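Local coordinates for Non-sulfated chondroitin lyase E66 (Autographa californica nucleopolyhedrovirus, PDB 3VSN), which cleaves non-sulfated chondroitin as a polysaccharide lyase of the baculovirus occlusion-derived virion envelope and is essential for oral infection of the insect host, at residues S70-T73 against D77-T80. Sequence-based numbering, arbitrary orientation.
Sequences SPWT and DFGT
Asp77 OD2 takes the backbone N-H of Ser70 at 2.8 Å, with the N-H pointing nearly straight at the oxygen (164°). The carboxylate is used on its anti side, the donor lying 31° out of its plane. With CG beside its own backbone N, Asp77 sets the carboxylate next to Ser70, while its CB rests 3.8 Å from Pro71 N.

One residue further on, Pro71 and Phe78 bring their backbones together, CA to CA 4.0 Å. Pro71 CB packs on Phe78 CA at 3.7 Å, and Phe78 CB sits 3.5 Å from Pro71 O. That carbonyl oxygen also has a weak hydrogen bond from Trp131 NE1. Phe78 swings CG anti to its backbone N (chi1 179°), which carries the ring past Pro71 to Trp72. There the indole CZ3 comes within 3.9 Å of Phe78 CD1, the two side chains crossing at about a right angle. Pro71 CG lies over the centre of one indole face, 3.6 Å above the plane, so the proline packs against both aromatic residues. Asn63 O accepts the bond from Trp72 NE1, and Phe78 continues the aromatic cluster by stacking on Phe140 and meeting Trp131 edge to face.

The loop 70-73, which leads into helix 75-93, thus packs against the first turn of that helix, in the alpha-helical domain and away from the catalytic residues. Its chemistry is divided: one hydrogen bond, probably strengthened by the charge of the carboxylate, holds the loop at Ser70, which is exposed, while proline and aromatic packing joins it to the buried side of the helix.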
ATOM      1  N   SER A  70     -27.582  -4.435 -20.156  1.00 33.69           N
ATOM      2  CA  SER A  70     -28.595  -3.438 -20.498  1.00 33.37           C
ATOM      3  C   SER A  70     -28.027  -2.020 -20.387  1.00 32.83           C
ATOM      4  O   SER A  70     -28.457  -1.246 -19.527  1.00 33.02           O
ATOM      5  CB  SER A  70     -29.831  -3.603 -19.608  1.00 33.84           C
ATOM      6  OG  SER A  70     -30.367  -4.908 -19.726  1.00 34.39           O
ATOM      7  N   PRO A  71     -27.070  -1.666 -21.270  1.00 32.66           N
ATOM      8  CA  PRO A  71     -26.310  -0.418 -21.130  1.00 32.69           C
ATOM      9  C   PRO A  71     -27.114   0.870 -21.326  1.00 32.98           C
ATOM     10  O   PRO A  71     -26.691   1.927 -20.855  1.00 33.20           O
ATOM     11  CB  PRO A  71     -25.245  -0.535 -22.226  1.00 32.42           C
ATOM     12  CG  PRO A  71     -25.869  -1.400 -23.262  1.00 32.19           C
ATOM     13  CD  PRO A  71     -26.700  -2.392 -22.502  1.00 32.29           C
ATOM     14  N   TRP A  72     -28.254   0.786 -22.011  1.00 33.55           N
ATOM     15  CA  TRP A  72     -29.026   1.983 -22.364  1.00 34.02           C
ATOM     16  C   TRP A  72     -29.995   2.402 -21.290  1.00 34.94           C
ATOM     17  O   TRP A  72     -30.525   3.514 -21.322  1.00 35.71           O
ATOM     18  CB  TRP A  72     -29.731   1.806 -23.712  1.00 33.35           C
ATOM     19  CG  TRP A  72     -28.876   1.128 -24.764  1.00 32.96           C
ATOM     20  CD1 TRP A  72     -29.234   0.068 -25.593  1.00 32.74           C
ATOM     21  CD2 TRP A  72     -27.474   1.428 -25.120  1.00 32.59           C
ATOM     22  NE1 TRP A  72     -28.193  -0.288 -26.415  1.00 32.64           N
ATOM     23  CE2 TRP A  72     -27.110   0.484 -26.182  1.00 32.49           C
ATOM     24  CE3 TRP A  72     -26.526   2.350 -24.683  1.00 32.28           C
ATOM     25  CZ2 TRP A  72     -25.850   0.479 -26.761  1.00 32.45           C
ATOM     26  CZ3 TRP A  72     -25.258   2.336 -25.277  1.00 32.65           C
ATOM     27  CH2 TRP A  72     -24.931   1.424 -26.294  1.00 32.42           C
ATOM     28  N   THR A  73     -30.226   1.516 -20.325  1.00 35.63           N
ATOM     29  CA  THR A  73     -31.076   1.821 -19.172  1.00 36.38           C
ATOM     30  C   THR A  73     -30.286   1.748 -17.864  1.00 36.12           C
ATOM     31  O   THR A  73     -30.527   2.533 -16.944  1.00 36.31           O
ATOM     32  CB  THR A  73     -32.311   0.897 -19.097  1.00 37.11           C
ATOM     33  OG1 THR A  73     -31.900  -0.470 -19.219  1.00 38.24           O
ATOM     34  CG2 THR A  73     -33.299   1.225 -20.215  1.00 37.25           C
ATOM     35  N   ASP A  77     -24.077  -1.092 -16.367  1.00 27.52           N
ATOM     36  CA  ASP A  77     -23.923  -1.943 -17.548  1.00 26.58           C
ATOM     37  C   ASP A  77     -23.212  -1.218 -18.698  1.00 25.29           C
ATOM     38  O   ASP A  77     -22.454  -1.838 -19.443  1.00 25.00           O
ATOM     39  CB  ASP A  77     -25.277  -2.495 -18.016  1.00 27.67           C
ATOM     40  CG  ASP A  77     -25.755  -3.688 -17.187  1.00 28.65           C
ATOM     41  OD1 ASP A  77     -25.060  -4.097 -16.229  1.00 29.03           O
ATOM     42  OD2 ASP A  77     -26.837  -4.224 -17.504  1.00 29.04           O
ATOM     43  N   PHE A  78     -23.463   0.085 -18.839  1.00 24.06           N
ATOM     44  CA  PHE A  78     -22.761   0.907 -19.830  1.00 23.39           C
ATOM     45  C   PHE A  78     -21.266   0.983 -19.509  1.00 22.78           C
ATOM     46  O   PHE A  78     -20.426   0.894 -20.407  1.00 22.16           O
ATOM     47  CB  PHE A  78     -23.375   2.311 -19.930  1.00 23.21           C
ATOM     48  CG  PHE A  78     -22.684   3.210 -20.922  1.00 23.10           C
ATOM     49  CD1 PHE A  78     -22.783   2.971 -22.292  1.00 23.30           C
ATOM     50  CD2 PHE A  78     -21.937   4.299 -20.489  1.00 23.05           C
ATOM     51  CE1 PHE A  78     -22.143   3.798 -23.204  1.00 23.38           C
ATOM     52  CE2 PHE A  78     -21.298   5.130 -21.397  1.00 23.25           C
ATOM     53  CZ  PHE A  78     -21.400   4.879 -22.756  1.00 23.28           C
ATOM     54  N   GLY A  79     -20.949   1.138 -18.224  1.00 22.20           N
ATOM     55  CA  GLY A  79     -19.571   1.055 -17.742  1.00 21.78           C
ATOM     56  C   GLY A  79     -18.909  -0.258 -18.118  1.00 21.50           C
ATOM     57  O   GLY A  79     -17.751  -0.281 -18.540  1.00 21.05           O
ATOM     58  N   THR A  80     -19.656  -1.350 -17.981  1.00 21.24           N
ATOM     59  CA  THR A  80     -19.164  -2.674 -18.348  1.00 21.29           C
ATOM     60  C   THR A  80     -18.916  -2.797 -19.856  1.00 21.11           C
ATOM     61  O   THR A  80     -17.898  -3.356 -20.264  1.00 20.94           O
ATOM     62  CB  THR A  80     -20.099  -3.790 -17.842  1.00 21.69           C
ATOM     63  OG1 THR A  80     -20.266  -3.651 -16.426  1.00 22.19           O
ATOM     64  CG2 THR A  80     -19.514  -5.168 -18.134  1.00 21.42           C
TER